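Side-chain contacts in type II restriction enzyme MspI (Moraxella sp., PDB 1SA3), which recognises the double-stranded DNA sequence 5'-CCGG-3' and cleaves it after the first cytosine, leaving fragments with 5'-phosphates: residues L67-L72 with P201-R206; Y131-I136 with E149-H154; R179-R184 with R190-E195. All coordinates share one frame; numbering follows the deposited sequence.

Contact 1: L67-L72 with P201-R206; sequences LKALNL and PDLLIR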
loop_
_atom_site.group_PDB
_atom_site.type_symbol
_atom_site.label_atom_id
_atom_site.label_comp_id
_atom_site.label_asym_id
_atom_site.label_seq_id
_atom_site.Cartn_x
_atom_site.Cartn_y
_atom_site.Cartn_z
ATOM N N LEU E 67 7.083 8.908 -10.932
ATOM C CA LEU E 67 8.464 8.912 -11.417
ATOM C C LEU E 67 9.421 9.396 -10.327
ATOM O O LEU E 67 10.558 8.923 -10.217
ATOM C CB LEU E 67 8.597 9.801 -12.662
ATOM C CG LEU E 67 7.833 9.365 -13.921
ATOM C CD1 LEU E 67 8.064 10.383 -15.032
ATOM C CD2 LEU E 67 8.278 7.975 -14.365
ATOM N N LYS E 68 8.960 10.333 -9.510
ATOM C CA LYS E 68 9.794 10.872 -8.446
ATOM C C LYS E 68 10.102 9.808 -7.393
ATOM O O LYS E 68 11.235 9.705 -6.912
ATOM C CB LYS E 68 9.104 12.079 -7.809
ATOM C CG LYS E 68 9.860 12.726 -6.663
ATOM C CD LYS E 68 9.049 13.882 -6.102
ATOM C CE LYS E 68 9.629 14.423 -4.805
ATOM N NZ LYS E 68 8.808 15.565 -4.307
ATOM N N ALA E 69 9.104 9.006 -7.042
ATOM C CA ALA E 69 9.306 7.954 -6.049
ATOM C C ALA E 69 10.308 6.925 -6.561
ATOM O O ALA E 69 10.904 6.192 -5.780
ATOM C CB ALA E 69 7.980 7.271 -5.730
ATOM N N LEU E 70 10.481 6.877 -7.880
ATOM C CA LEU E 70 11.403 5.941 -8.514
ATOM C C LEU E 70 12.707 6.600 -8.937
ATOM O O LEU E 70 13.598 5.930 -9.464
ATOM C CB LEU E 70 10.756 5.321 -9.756
ATOM C CG LEU E 70 9.547 4.405 -9.562
ATOM C CD1 LEU E 70 8.913 4.096 -10.924
ATOM C CD2 LEU E 70 9.982 3.116 -8.876
ATOM N N ASN E 71 12.816 7.908 -8.718
ATOM C CA ASN E 71 14.009 8.651 -9.108
ATOM C C ASN E 71 14.298 8.435 -10.593
ATOM O O ASN E 71 15.440 8.189 -10.979
ATOM C CB ASN E 71 15.220 8.206 -8.278
ATOM C CG ASN E 71 15.065 8.530 -6.807
ATOM O OD1 ASN E 71 14.834 9.682 -6.440
ATOM N ND2 ASN E 71 15.192 7.516 -5.954
ATOM N N LEU E 72 13.257 8.522 -11.420
ATOM C CA LEU E 72 13.384 8.333 -12.859
ATOM C C LEU E 72 13.018 9.619 -13.581
ATOM O O LEU E 72 12.050 10.286 -13.218
ATOM C CB LEU E 72 12.435 7.242 -13.361
ATOM C CG LEU E 72 12.734 5.763 -13.139
ATOM C CD1 LEU E 72 11.420 5.029 -12.995
ATOM C CD2 LEU E 72 13.534 5.196 -14.316
ATOM N N PRO E 201 5.408 -5.516 -3.978
ATOM C CA PRO E 201 5.230 -4.143 -4.482
ATOM C C PRO E 201 6.420 -3.253 -4.126
ATOM O O PRO E 201 6.964 -3.358 -3.021
ATOM C CB PRO E 201 3.959 -3.663 -3.773
ATOM C CG PRO E 201 3.264 -4.920 -3.369
ATOM C CD PRO E 201 4.372 -5.849 -2.985
ATOM N N ASP E 202 6.806 -2.380 -5.058
ATOM C CA ASP E 202 7.910 -1.447 -4.860
ATOM C C ASP E 202 7.412 -0.052 -4.501
ATOM O O ASP E 202 8.145 0.751 -3.915
ATOM C CB ASP E 202 8.768 -1.334 -6.127
ATOM C CG ASP E 202 9.655 -2.542 -6.341
ATOM O OD1 ASP E 202 9.837 -3.320 -5.380
ATOM O OD2 ASP E 202 10.178 -2.706 -7.465
ATOM N N LEU E 203 6.166 0.235 -4.869
ATOM C CA LEU E 203 5.565 1.531 -4.599
ATOM C C LEU E 203 4.179 1.348 -4.005
ATOM O O LEU E 203 3.443 0.449 -4.401
ATOM C CB LEU E 203 5.421 2.343 -5.891
ATOM C CG LEU E 203 6.653 2.809 -6.665
ATOM C CD1 LEU E 203 6.184 3.590 -7.896
ATOM C CD2 LEU E 203 7.526 3.690 -5.782
ATOM N N LEU E 204 3.831 2.206 -3.054
ATOM C CA LEU E 204 2.518 2.166 -2.428
ATOM C C LEU E 204 1.816 3.448 -2.878
ATOM O O LEU E 204 2.244 4.565 -2.542
ATOM C CB LEU E 204 2.645 2.143 -0.901
ATOM C CG LEU E 204 3.592 1.072 -0.345
ATOM C CD1 LEU E 204 3.634 1.166 1.178
ATOM C CD2 LEU E 204 3.122 -0.330 -0.798
ATOM N N ILE E 205 0.761 3.273 -3.660
ATOM C CA ILE E 205 -0.015 4.381 -4.200
ATOM C C ILE E 205 -1.298 4.496 -3.395
ATOM O O ILE E 205 -2.048 3.535 -3.281
ATOM C CB ILE E 205 -0.365 4.124 -5.691
ATOM C CG1 ILE E 205 0.927 3.991 -6.502
ATOM C CG2 ILE E 205 -1.234 5.253 -6.246
ATOM C CD1 ILE E 205 0.705 3.696 -7.984
ATOM N N ARG E 206 -1.535 5.672 -2.826
ATOM C CA ARG E 206 -2.725 5.906 -2.021
ATOM C C ARG E 206 -3.532 7.096 -2.527
ATOM O O ARG E 206 -3.100 8.244 -2.407
ATOM C CB ARG E 206 -2.339 6.158 -0.561
ATOM C CG ARG E 206 -1.579 5.022 0.105
ATOM C CD ARG E 206 -2.431 3.772 0.237
ATOM N NE ARG E 206 -1.719 2.713 0.946
ATOM C CZ ARG E 206 -1.334 2.790 2.216
ATOM N NH1 ARG E 206 -1.595 3.880 2.926
ATOM N NH2 ARG E 206 -0.683 1.782 2.776
#
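Leu203 reaches from the first residue of strand 203-210 to the C-terminal end of helix 57-69, where its CD2 touches Ala69 and both its methyls lie against Leu70. The pairing packs a helix end against the mixed five-stranded sheet of a PDDEXK-clan nuclease, and it is wholly apolar, with no hydrogen bond between the segments. The CB of Leu203 already points at the helix end, and CG anti to the carbonyl carbon (chi1 -65°) with an extended chi2 carries the two methyls to it. CD2 touches Ala69 CB at 3.6 Å, a methyl-to-methyl contact at the end of the helix. The other branch, CD1, lies 3.8 Å from Leu70 CG, at the fork of that side chain. The CB of Leu70 points neither at the strand nor away from it; the same choice of first torsion (chi1 -66°) then brings its isobutyl end to Leu203, and the two leucines meet at a slant, fork against fork. CD2 of Leu70 sits between the branches of Leu203, 4.0 Å from both Leu203 CD1 and Leu203 CD2.

Just beyond, the helix closes with a Schellman motif: Asn71 adopts positive phi, and Leu72 N bonds back to Leu67 O at 3.0 Å while Asn71 N bonds to Lys68 O. Past this turn Leu72 packs on Phe104 and Phe106 of strand 100-106. Val114 of strand 111-121 packs on both Leu70 and Leu203, and Ile219 of strand 213-221 meets Ala69. At the same helix end Asn221 ND2 donates to the backbone oxygen Ala69 O.

Contact 2: Y131-I136 with E149-H154; sequences YDVETI and ELIRKH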
loop_
_atom_site.group_PDB
_atom_site.type_symbol
_atom_site.label_atom_id
_atom_site.label_comp_id
_atom_site.label_asym_id
_atom_site.label_seq_id
_atom_site.Cartn_x
_atom_site.Cartn_y
_atom_site.Cartn_z
ATOM N N TYR E 131 -3.117 -10.671 9.402
ATOM C CA TYR E 131 -2.300 -11.872 9.527
ATOM C C TYR E 131 -2.440 -12.521 10.889
ATOM O O TYR E 131 -2.835 -11.879 11.856
ATOM C CB TYR E 131 -0.807 -11.550 9.374
ATOM C CG TYR E 131 -0.375 -10.748 8.165
ATOM C CD1 TYR E 131 -0.031 -9.405 8.295
ATOM C CD2 TYR E 131 -0.225 -11.350 6.917
ATOM C CE1 TYR E 131 0.459 -8.679 7.223
ATOM C CE2 TYR E 131 0.268 -10.624 5.826
ATOM C CZ TYR E 131 0.607 -9.293 5.993
ATOM O OH TYR E 131 1.096 -8.564 4.940
ATOM N N ASP E 132 -2.081 -13.800 10.962
ATOM C CA ASP E 132 -2.084 -14.493 12.235
ATOM C C ASP E 132 -0.701 -14.194 12.815
ATOM O O ASP E 132 0.261 -14.009 12.072
ATOM C CB ASP E 132 -2.227 -15.999 12.049
ATOM C CG ASP E 132 -2.089 -16.741 13.352
ATOM O OD1 ASP E 132 -3.002 -16.623 14.196
ATOM O OD2 ASP E 132 -1.057 -17.424 13.542
ATOM N N VAL E 133 -0.602 -14.157 14.138
ATOM C CA VAL E 133 0.661 -13.872 14.799
ATOM C C VAL E 133 1.826 -14.742 14.321
ATOM O O VAL E 133 2.925 -14.242 14.106
ATOM C CB VAL E 133 0.506 -14.027 16.334
ATOM C CG1 VAL E 133 0.112 -15.463 16.670
ATOM C CG2 VAL E 133 1.797 -13.641 17.038
ATOM N N GLU E 134 1.599 -16.039 14.146
ATOM C CA GLU E 134 2.684 -16.932 13.723
ATOM C C GLU E 134 3.223 -16.575 12.337
ATOM O O GLU E 134 4.419 -16.706 12.064
ATOM C CB GLU E 134 2.203 -18.387 13.734
ATOM C CG GLU E 134 1.822 -18.930 15.116
ATOM C CD GLU E 134 3.014 -19.076 16.053
ATOM O OE1 GLU E 134 4.169 -19.029 15.574
ATOM O OE2 GLU E 134 2.797 -19.245 17.270
ATOM N N THR E 135 2.333 -16.126 11.463
ATOM C CA THR E 135 2.718 -15.752 10.111
ATOM C C THR E 135 3.626 -14.526 10.159
ATOM O O THR E 135 4.641 -14.461 9.462
ATOM C CB THR E 135 1.472 -15.451 9.272
ATOM O OG1 THR E 135 0.602 -16.587 9.317
ATOM C CG2 THR E 135 1.840 -15.162 7.820
ATOM N N ILE E 136 3.256 -13.553 10.986
ATOM C CA ILE E 136 4.043 -12.333 11.138
ATOM C C ILE E 136 5.434 -12.655 11.696
ATOM O O ILE E 136 6.461 -12.239 11.147
ATOM C CB ILE E 136 3.365 -11.362 12.119
ATOM C CG1 ILE E 136 1.965 -11.010 11.615
ATOM C CG2 ILE E 136 4.225 -10.126 12.295
ATOM C CD1 ILE E 136 1.111 -10.267 12.627
ATOM N N GLU E 149 4.550 -13.747 22.442
ATOM C CA GLU E 149 3.370 -13.828 23.297
ATOM C C GLU E 149 2.644 -12.503 23.508
ATOM O O GLU E 149 1.421 -12.492 23.628
ATOM C CB GLU E 149 3.726 -14.448 24.650
ATOM C CG GLU E 149 4.126 -15.909 24.553
ATOM C CD GLU E 149 3.137 -16.745 23.754
ATOM O OE1 GLU E 149 1.918 -16.622 23.994
ATOM O OE2 GLU E 149 3.572 -17.539 22.893
ATOM N N LEU E 150 3.371 -11.390 23.555
ATOM C CA LEU E 150 2.720 -10.095 23.738
ATOM C C LEU E 150 1.951 -9.781 22.453
ATOM O O LEU E 150 0.833 -9.253 22.490
ATOM C CB LEU E 150 3.756 -9.006 24.042
ATOM C CG LEU E 150 4.368 -9.070 25.454
ATOM C CD1 LEU E 150 5.575 -8.143 25.555
ATOM C CD2 LEU E 150 3.315 -8.687 26.485
ATOM N N ILE E 151 2.547 -10.121 21.315
ATOM C CA ILE E 151 1.864 -9.901 20.049
ATOM C C ILE E 151 0.625 -10.800 20.024
ATOM O O ILE E 151 -0.459 -10.365 19.628
ATOM C CB ILE E 151 2.767 -10.229 18.841
ATOM C CG1 ILE E 151 3.956 -9.264 18.814
ATOM C CG2 ILE E 151 1.953 -10.118 17.540
ATOM C CD1 ILE E 151 5.018 -9.595 17.764
ATOM N N ARG E 152 0.781 -12.051 20.455
ATOM C CA ARG E 152 -0.341 -12.985 20.471
ATOM C C ARG E 152 -1.443 -12.493 21.404
ATOM O O ARG E 152 -2.623 -12.701 21.131
ATOM C CB ARG E 152 0.104 -14.384 20.920
ATOM C CG ARG E 152 -0.934 -15.475 20.655
ATOM C CD ARG E 152 -0.710 -16.726 21.507
ATOM N NE ARG E 152 0.632 -17.283 21.369
ATOM C CZ ARG E 152 1.120 -17.842 20.263
ATOM N NH1 ARG E 152 0.382 -17.930 19.168
ATOM N NH2 ARG E 152 2.355 -18.324 20.259
ATOM N N LYS E 153 -1.061 -11.862 22.512
ATOM C CA LYS E 153 -2.042 -11.348 23.460
ATOM C C LYS E 153 -2.889 -10.292 22.763
ATOM O O LYS E 153 -4.105 -10.240 22.946
ATOM C CB LYS E 153 -1.361 -10.716 24.676
ATOM C CG LYS E 153 -2.352 -10.100 25.663
ATOM C CD LYS E 153 -1.657 -9.498 26.880
ATOM C CE LYS E 153 -2.658 -8.855 27.840
ATOM N NZ LYS E 153 -3.724 -9.814 28.276
ATOM N N HIS E 154 -2.231 -9.450 21.972
ATOM C CA HIS E 154 -2.920 -8.395 21.236
ATOM C C HIS E 154 -3.903 -9.046 20.262
ATOM O O HIS E 154 -5.050 -8.613 20.133
ATOM C CB HIS E 154 -1.907 -7.549 20.467
ATOM C CG HIS E 154 -2.422 -6.199 20.071
ATOM N ND1 HIS E 154 -3.472 -6.031 19.196
ATOM C CD2 HIS E 154 -2.042 -4.956 20.449
ATOM C CE1 HIS E 154 -3.719 -4.740 19.054
ATOM N NE2 HIS E 154 -2.863 -4.066 19.803
#
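Val133 and Glu134, in the first turn of helix 133-140, face Ile151 and Arg152 of helix 146-157, a helix-to-helix contact with a partly exposed salt-bridge network and an N-capped helix start. The apolar part is carried by Val133, which packs on Ile151 and on the arginine. Val133 CG2 meets Ile151 CG2 at 3.6 Å. CG1 of Val133, set between backbone N and carbonyl carbon (chi1 61°), turns instead to Arg152, lying 3.5 Å from its NH1. Met258 of strand 258-261 and Leu171 of helix 165-175 also pack on Ile151.

The charged part centres on Arg152, whose chain leaves anti to the backbone N and bends at chi3 (-55°), bringing its guanidinium between two glutamates. Glu149, one helical turn earlier, is gripped side-on: NE of Arg152 bonds to Glu149 OE1 at 3.0 Å and NH2 to Glu149 OE2 at 3.0 Å, both on the syn side, though well out of the carboxylate plane. Across the contact, Arg152 NH2 also donates to Glu134 OE2 at 3.2 Å, with a weak bond from NH1 to the same oxygen. That oxygen lies in the guanidinium plane, while the Glu134 carboxylate is turned 32° from it. The other oxygen, Glu134 OE1, has a salt bridge with Lys148, so the carboxylate is held from two positions of the facing chain. Bonds to two carboxylates at its edge probably fix the rotation of the guanidinium.

The capping part belongs to Asp132, at the N-cap of helix 133-140. Its OD2 accepts from Glu134 N at 3.1 Å, the donor standing above the carboxylate plane.

Contact 3: R179-R184 with R190-E195; sequences RERFIR and RAEKSE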
loop_
_atom_site.group_PDB
_atom_site.type_symbol
_atom_site.label_atom_id
_atom_site.label_comp_id
_atom_site.label_asym_id
_atom_site.label_seq_id
_atom_site.Cartn_x
_atom_site.Cartn_y
_atom_site.Cartn_z
ATOM N N ARG E 179 11.514 -3.251 14.154
ATOM C CA ARG E 179 10.678 -2.208 13.562
ATOM C C ARG E 179 10.637 -2.171 12.037
ATOM O O ARG E 179 9.567 -2.301 11.450
ATOM C CB ARG E 179 11.095 -0.838 14.097
ATOM C CG ARG E 179 10.445 -0.495 15.423
ATOM C CD ARG E 179 11.380 0.293 16.320
ATOM N NE ARG E 179 11.573 1.678 15.903
ATOM C CZ ARG E 179 12.763 2.224 15.670
ATOM N NH1 ARG E 179 13.867 1.500 15.799
ATOM N NH2 ARG E 179 12.854 3.504 15.340
ATOM N N GLU E 180 11.792 -1.992 11.402
ATOM C CA GLU E 180 11.868 -1.918 9.942
ATOM C C GLU E 180 11.420 -3.189 9.230
ATOM O O GLU E 180 10.678 -3.126 8.247
ATOM C CB GLU E 180 13.290 -1.558 9.500
ATOM C CG GLU E 180 13.702 -0.153 9.901
ATOM C CD GLU E 180 14.899 0.374 9.121
ATOM O OE1 GLU E 180 15.202 1.572 9.277
ATOM O OE2 GLU E 180 15.534 -0.393 8.359
ATOM N N ARG E 181 11.876 -4.341 9.714
ATOM C CA ARG E 181 11.483 -5.606 9.112
ATOM C C ARG E 181 9.976 -5.799 9.264
ATOM O O ARG E 181 9.307 -6.244 8.336
ATOM C CB ARG E 181 12.228 -6.769 9.770
ATOM C CG ARG E 181 13.607 -7.018 9.184
ATOM C CD ARG E 181 14.393 -8.002 10.039
ATOM N NE ARG E 181 14.713 -7.433 11.346
ATOM C CZ ARG E 181 15.390 -8.078 12.293
ATOM N NH1 ARG E 181 15.812 -9.317 12.077
ATOM N NH2 ARG E 181 15.657 -7.480 13.447
ATOM N N PHE E 182 9.450 -5.455 10.437
ATOM C CA PHE E 182 8.018 -5.590 10.706
ATOM C C PHE E 182 7.199 -4.773 9.700
ATOM O O PHE E 182 6.257 -5.280 9.088
ATOM C CB PHE E 182 7.703 -5.109 12.127
ATOM C CG PHE E 182 6.325 -5.490 12.617
ATOM C CD1 PHE E 182 6.138 -6.646 13.367
ATOM C CD2 PHE E 182 5.227 -4.672 12.367
ATOM C CE1 PHE E 182 4.878 -6.985 13.875
ATOM C CE2 PHE E 182 3.963 -5.001 12.868
ATOM C CZ PHE E 182 3.791 -6.164 13.628
ATOM N N ILE E 183 7.560 -3.507 9.527
ATOM C CA ILE E 183 6.832 -2.644 8.605
ATOM C C ILE E 183 6.957 -3.110 7.160
ATOM O O ILE E 183 5.959 -3.248 6.454
ATOM C CB ILE E 183 7.326 -1.191 8.683
ATOM C CG1 ILE E 183 7.149 -0.655 10.103
ATOM C CG2 ILE E 183 6.535 -0.332 7.708
ATOM C CD1 ILE E 183 7.948 0.589 10.394
ATOM N N ARG E 184 8.186 -3.344 6.721
ATOM C CA ARG E 184 8.425 -3.777 5.349
ATOM C C ARG E 184 7.703 -5.089 5.046
ATOM O O ARG E 184 7.099 -5.242 3.983
ATOM C CB ARG E 184 9.934 -3.924 5.103
ATOM C CG ARG E 184 10.323 -4.160 3.656
ATOM C CD ARG E 184 11.847 -4.212 3.507
ATOM N NE ARG E 184 12.483 -2.942 3.847
ATOM C CZ ARG E 184 12.554 -1.890 3.039
ATOM N NH1 ARG E 184 12.027 -1.944 1.823
ATOM N NH2 ARG E 184 13.158 -0.776 3.444
ATOM N N ARG E 190 7.806 -9.301 2.526
ATOM C CA ARG E 190 9.214 -9.659 2.524
ATOM C C ARG E 190 9.873 -8.732 3.539
ATOM O O ARG E 190 9.714 -7.511 3.471
ATOM C CB ARG E 190 9.822 -9.481 1.132
ATOM C CG ARG E 190 11.251 -9.986 1.049
ATOM C CD ARG E 190 11.812 -9.858 -0.354
ATOM N NE ARG E 190 13.266 -9.987 -0.360
ATOM C CZ ARG E 190 14.019 -9.935 -1.454
ATOM N NH1 ARG E 190 13.456 -9.756 -2.644
ATOM N NH2 ARG E 190 15.336 -10.059 -1.358
ATOM N N ALA E 191 10.597 -9.311 4.495
ATOM C CA ALA E 191 11.241 -8.519 5.544
ATOM C C ALA E 191 12.402 -7.674 5.046
ATOM O O ALA E 191 12.615 -6.572 5.536
ATOM C CB ALA E 191 11.713 -9.430 6.679
ATOM N N GLU E 192 13.157 -8.194 4.089
ATOM C CA GLU E 192 14.292 -7.463 3.539
ATOM C C GLU E 192 13.860 -6.745 2.275
ATOM O O GLU E 192 12.805 -7.050 1.720
ATOM C CB GLU E 192 15.447 -8.422 3.236
ATOM C CG GLU E 192 16.067 -9.032 4.484
ATOM C CD GLU E 192 16.650 -7.978 5.417
ATOM O OE1 GLU E 192 17.530 -7.218 4.967
ATOM O OE2 GLU E 192 16.234 -7.912 6.597
ATOM N N LYS E 193 14.676 -5.796 1.829
ATOM C CA LYS E 193 14.366 -5.006 0.646
ATOM C C LYS E 193 14.257 -5.825 -0.628
ATOM O O LYS E 193 14.985 -6.794 -0.833
ATOM C CB LYS E 193 15.402 -3.895 0.461
ATOM C CG LYS E 193 15.489 -2.944 1.649
ATOM C CD LYS E 193 16.364 -1.734 1.343
ATOM C CE LYS E 193 16.392 -0.763 2.518
ATOM N NZ LYS E 193 17.082 0.509 2.184
ATOM N N SER E 194 13.326 -5.420 -1.482
ATOM C CA SER E 194 13.083 -6.080 -2.756
ATOM C C SER E 194 12.926 -4.992 -3.814
ATOM O O SER E 194 12.513 -3.879 -3.499
ATOM C CB SER E 194 11.800 -6.921 -2.668
ATOM O OG SER E 194 11.398 -7.408 -3.940
ATOM N N GLU E 195 13.275 -5.298 -5.059
ATOM C CA GLU E 195 13.136 -4.322 -6.142
ATOM C C GLU E 195 12.917 -5.061 -7.450
ATOM O O GLU E 195 13.655 -5.998 -7.779
ATOM C CB GLU E 195 14.382 -3.433 -6.268
ATOM C CG GLU E 195 14.180 -2.205 -7.167
ATOM C CD GLU E 195 15.486 -1.547 -7.608
ATOM O OE1 GLU E 195 16.007 -1.899 -8.693
ATOM O OE2 GLU E 195 15.993 -0.678 -6.865
HETATM O O HOH W 1 11.179 -3.691 -0.274
HETATM O O HOH W 2 14.005 -4.398 6.225
#
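Arg181 is the first residue of helix 179-188 to meet the returning chain: its CG lies 4.0 Å from Ala191 CB and also touches Glu192 OE2. Arg181 and Glu192 run alongside each other in the same direction, but their charged groups are not in contact, and Arg181 NH2 bonds to Pro177 O. One turn on, Arg184 lays its extended methylene chain over the backbone of 190-192, with CD 3.2 Å from Ala191 O, before a bend at chi3 (-64°) turns the guanidinium over Lys193. Lys193 CG sits over the centre of one face, 3.4 Å from Arg184 CZ. The two positive ends share Asp223, which forms salt bridges with Arg184 NH2 and Lys193 NZ and probably offsets their nearness. No direct hydrogen bond joins the segments; two waters bridge them, one accepting from Arg184 NH1 and Ser194 N, the other donating to Ala191 O and accepting weakly from Arg184 NE. The contact thus folds the exit loop of helix 179-188 back along that helix ahead of strand 203-210; helix 222-234 flanks it at Ile222, beside Arg184, and helix 133-140 touches Arg181 through Val140.

In the fold
Contacts 1 and 2 are both partly buried, on opposite sides of the chain's centre, and do not touch; contact 3 lies at the surface. Contact 1 is apolar packing of a helix end on the main sheet, contact 2 joins a buried apolar patch to a more exposed ionic network between two helices, and in contact 3 an arginine chain lies on loop backbone while waters bridge the two segments. Contact 3 meets both others: Ser194 and Glu195 pack on Asp202, just ahead of strand 203-210, and helices 133-140 and 179-188 adjoin where Ile136 meets Phe182. Charges pair directly across contact 2, whereas in contact 3 two like charges meet through Asp223.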